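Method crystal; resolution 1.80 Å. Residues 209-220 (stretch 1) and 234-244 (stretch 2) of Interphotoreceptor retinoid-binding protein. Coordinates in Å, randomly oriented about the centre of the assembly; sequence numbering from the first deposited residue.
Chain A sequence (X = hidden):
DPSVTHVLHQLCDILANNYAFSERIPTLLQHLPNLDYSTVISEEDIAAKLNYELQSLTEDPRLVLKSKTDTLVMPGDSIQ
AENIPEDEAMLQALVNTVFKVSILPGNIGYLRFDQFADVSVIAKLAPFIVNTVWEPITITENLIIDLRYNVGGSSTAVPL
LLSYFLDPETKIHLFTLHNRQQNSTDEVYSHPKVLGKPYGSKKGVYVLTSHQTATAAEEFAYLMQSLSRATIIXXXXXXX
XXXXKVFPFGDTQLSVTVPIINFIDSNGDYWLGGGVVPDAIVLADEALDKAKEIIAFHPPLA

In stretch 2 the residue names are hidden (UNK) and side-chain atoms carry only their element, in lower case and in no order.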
# COMPACT_ATOMS: atom_id res chain seq x y z
N THR A 209 1.10 -5.06 11.75
CA THR A 209 1.52 -3.83 11.15
C THR A 209 2.04 -2.81 12.14
O THR A 209 1.68 -2.87 13.32
CB THR A 209 0.32 -3.13 10.40
OG1 THR A 209 -0.70 -2.88 11.41
CG2 THR A 209 -0.20 -4.04 9.27
N SER A 210 2.84 -1.89 11.65
CA SER A 210 3.38 -0.74 12.41
C SER A 210 3.24 0.53 11.58
O SER A 210 3.02 0.50 10.37
CB SER A 210 4.88 -0.89 12.80
OG SER A 210 5.77 -0.69 11.76
N HIS A 211 3.55 1.68 12.24
CA HIS A 211 3.60 2.93 11.56
C HIS A 211 4.68 2.99 10.52
O HIS A 211 4.68 3.87 9.70
CB HIS A 211 3.82 4.07 12.54
CG HIS A 211 5.15 4.00 13.25
ND1 HIS A 211 6.25 4.75 12.85
CD2 HIS A 211 5.55 3.34 14.36
CE1 HIS A 211 7.27 4.48 13.64
NE2 HIS A 211 6.88 3.61 14.54
N GLN A 212 5.66 2.08 10.58
CA GLN A 212 6.70 2.01 9.57
C GLN A 212 6.28 1.18 8.33
O GLN A 212 6.87 1.31 7.28
CB GLN A 212 8.00 1.44 10.11
CG GLN A 212 8.58 2.31 11.22
CD GLN A 212 9.54 1.53 12.11
OE1 GLN A 212 10.29 0.69 11.61
NE2 GLN A 212 9.50 1.79 13.46
N THR A 213 5.28 0.34 8.43
CA THR A 213 4.83 -0.45 7.27
C THR A 213 4.47 0.46 6.11
O THR A 213 3.70 1.45 6.29
CB THR A 213 3.64 -1.30 7.68
OG1 THR A 213 3.95 -2.04 8.90
CG2 THR A 213 3.16 -2.30 6.54
N ALA A 214 5.02 0.22 4.91
CA ALA A 214 4.90 1.15 3.81
C ALA A 214 4.65 0.51 2.45
O ALA A 214 4.96 -0.68 2.27
CB ALA A 214 6.12 2.01 3.72
N THR A 215 4.27 1.36 1.52
CA THR A 215 3.94 1.03 0.14
C THR A 215 3.33 -0.37 -0.07
O THR A 215 2.27 -0.71 0.47
CB THR A 215 5.23 1.27 -0.73
OG1 THR A 215 6.38 0.57 -0.20
CG2 THR A 215 5.73 2.73 -0.61
N ALA A 216 4.10 -1.17 -0.81
CA ALA A 216 3.62 -2.51 -1.17
C ALA A 216 3.13 -3.29 0.03
O ALA A 216 2.23 -4.14 -0.05
CB ALA A 216 4.64 -3.31 -1.91
N ALA A 217 3.81 -3.12 1.21
CA ALA A 217 3.37 -3.83 2.42
C ALA A 217 1.97 -3.40 2.87
O ALA A 217 1.22 -4.20 3.37
CB ALA A 217 4.43 -3.68 3.54
N GLU A 218 1.71 -2.11 2.75
CA GLU A 218 0.38 -1.58 3.10
C GLU A 218 -0.72 -2.13 2.16
O GLU A 218 -1.75 -2.54 2.59
CB GLU A 218 0.42 -0.03 3.04
CG GLU A 218 1.37 0.62 4.04
CD GLU A 218 1.30 2.17 4.01
OE1 GLU A 218 0.26 2.76 4.59
OE2 GLU A 218 2.16 2.81 3.38
N GLU A 219 -0.35 -2.20 0.88
CA GLU A 219 -1.26 -2.74 -0.13
C GLU A 219 -1.59 -4.12 0.15
O GLU A 219 -2.76 -4.52 0.12
CB GLU A 219 -0.73 -2.58 -1.53
CG GLU A 219 -0.87 -1.18 -2.06
CD GLU A 219 -0.39 -1.01 -3.55
OE1 GLU A 219 -0.50 -2.00 -4.31
OE2 GLU A 219 0.07 0.15 -3.88
N PHE A 220 -0.56 -4.90 0.51
CA PHE A 220 -0.76 -6.35 0.88
C PHE A 220 -1.65 -6.50 2.06
O PHE A 220 -2.65 -7.31 2.05
CB PHE A 220 0.59 -7.08 1.10
CG PHE A 220 0.44 -8.49 1.47
CD1 PHE A 220 0.28 -9.44 0.55
CD2 PHE A 220 0.50 -8.89 2.82
CE1 PHE A 220 -0.00 -10.79 0.98
CE2 PHE A 220 0.36 -10.16 3.17
CZ PHE A 220 0.11 -11.11 2.27
N UNK A 234 -2.12 -4.20 14.93
CA UNK A 234 -0.97 -3.36 15.17
C UNK A 234 -1.33 -1.90 15.03
O UNK A 234 -2.39 -1.52 15.50
N UNK A 235 -0.40 -1.12 14.50
CA UNK A 235 -0.57 0.31 14.37
C UNK A 235 -1.13 0.69 12.98
O UNK A 235 -0.94 0.01 11.99
o UNK A 235 3.45 1.47 15.06
c UNK A 235 0.71 1.03 14.59
c UNK A 235 2.74 1.22 16.09
c UNK A 235 1.34 0.72 15.96
o UNK A 235 3.25 1.27 17.25
N UNK A 236 -1.67 1.90 12.89
CA UNK A 236 -2.07 2.43 11.59
C UNK A 236 -0.75 2.63 10.82
O UNK A 236 0.28 3.08 11.38
c UNK A 236 -4.07 3.58 12.46
c UNK A 236 -4.65 4.87 13.12
c UNK A 236 -2.78 3.81 11.78
c UNK A 236 -2.97 4.47 10.50
N UNK A 237 -0.75 2.25 9.56
CA UNK A 237 0.48 2.26 8.78
C UNK A 237 0.92 3.63 8.30
O UNK A 237 0.20 4.61 8.55
c UNK A 237 -0.01 -0.19 8.21
c UNK A 237 0.39 1.24 7.65
o UNK A 237 -0.60 1.59 6.71
N UNK A 238 2.05 3.70 7.60
CA UNK A 238 2.68 4.95 7.28
C UNK A 238 1.90 5.85 6.36
O UNK A 238 2.12 6.98 6.42
c UNK A 238 4.08 4.69 6.68
o UNK A 238 3.99 4.16 5.41
N UNK A 239 1.01 5.32 5.52
CA UNK A 239 0.28 6.10 4.56
C UNK A 239 1.08 6.51 3.39
O UNK A 239 0.85 7.60 2.78
N UNK A 240 2.09 5.73 3.03
CA UNK A 240 2.91 6.05 1.88
C UNK A 240 2.62 5.09 0.81
O UNK A 240 3.15 4.00 0.84
n UNK A 240 4.05 7.90 3.65
c UNK A 240 4.40 5.91 2.25
c UNK A 240 4.86 6.87 3.37
o UNK A 240 5.93 6.67 3.96
N UNK A 241 1.76 5.41 -0.12
CA UNK A 241 1.43 4.54 -1.26
C UNK A 241 1.95 5.23 -2.54
O UNK A 241 2.12 6.45 -2.56
c UNK A 241 -0.78 3.64 -0.28
c UNK A 241 -0.25 2.21 -0.12
c UNK A 241 -0.06 4.36 -1.40
c UNK A 241 -2.29 3.51 -0.52
N UNK A 242 2.15 4.46 -3.60
CA UNK A 242 2.71 5.03 -4.83
C UNK A 242 1.55 5.39 -5.77
O UNK A 242 1.53 4.97 -6.94
c UNK A 242 4.83 3.69 -4.70
c UNK A 242 6.35 3.80 -7.03
c UNK A 242 3.64 4.01 -5.47
se UNK A 242 6.05 2.63 -5.71
N UNK A 243 0.57 6.16 -5.28
CA UNK A 243 -0.57 6.56 -6.09
C UNK A 243 -0.56 8.04 -6.48
O UNK A 243 -1.49 8.50 -7.11
c UNK A 243 -1.87 6.24 -5.33
n UNK A 243 -2.95 4.34 -4.09
c UNK A 243 -1.41 3.69 -5.49
c UNK A 243 -2.03 4.79 -5.02
n UNK A 243 -1.97 2.60 -4.86
c UNK A 243 -2.93 3.02 -4.05
N UNK A 244 0.37 8.81 -6.11
CA UNK A 244 0.42 10.25 -6.41
C UNK A 244 1.69 10.68 -7.09
O UNK A 244 2.67 9.92 -7.18
c UNK A 244 0.27 11.05 -5.15
o UNK A 244 -0.83 10.59 -4.32
O HOH W 1 2.28 1.72 -3.07

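Position 234 has no side-chain atoms. Its phi/psi of 138/-144 would jam a CB against the preceding carbonyl, and an ideal CB would lie 2.0 Å from T209 O: this is G234. Its CA approaches T209 O at 3.3 Å, a CA-H...O contact within a parallel bridge.

Position 235 carries three carbons, the third bearing two oxygens, which is a glutamate, E235. Its N donates to T209 O (3.0 Å, 159°), and T209 OG1 donates to E235 O (3.0 Å). H211 N reaches E235 OE1 at 2.8 Å, although that oxygen sits too close to the H211 ring for its place to be certain.

Position 236 has four carbons, forked at the first, with one arm two carbons long: I236. The side chain points away from stretch 1, and the contact falls to the backbone, H211 CA to I236 O at 3.3 Å.

At 237 one carbon carries an oxygen and a carbon, the pattern of threonine. T237 OG1 donates to E218 OE1 (2.6 Å), while CG2 packs 3.7 Å from T209 CB.

Position 238 shows one carbon and then one oxygen, hence S238. Two donors converge on T213 O: S238 OG at 2.9 Å and S238 N at 3.1 Å (163°).

No side-chain atom exists at 239, and phi is positive (75°), which favours glycine. G239 N donates to E218 OE1 at 2.8 Å.

Position 240 has two carbons, the second bearing one oxygen and one nitrogen: N240. Its backbone does the bonding, N240 N to E218 OE2 (2.9 Å) and T215 N to N240 O (2.9 Å).

Position 241 has four carbons, forked at the second: L241. Its CD2 lies 3.9 Å from E218 CB and 4.0 Å from E219 CG, touching one aliphatic carbon of each glutamate.

The unbranched chain at 242, two carbons, selenium and a carbon, is selenomethionine, M242. Its CG approaches T215 CG2 at 4.3 Å; a water accepts from M242 N and donates to E219 OE2, both at 2.8 Å.

A carbon leading to a five-membered ring with two nitrogens makes 243 H243, whose NE2 bonds weakly to E219 OE2 (3.3 Å, 134°).

At 244, one carbon and one oxygen give S244, which does not touch stretch 1.

The contact, burying 754 Å² in total, begins with the bridge at T209 and G234. Beyond it, the E218 carboxylate collects three donors, T237 OG1, G239 N and N240 N, so one acidic side chain from the helix holds the irregular 237-240 segment, with L241 packed against its aliphatic part.

Stretch 2 (234-244) GEITSGNLMHS
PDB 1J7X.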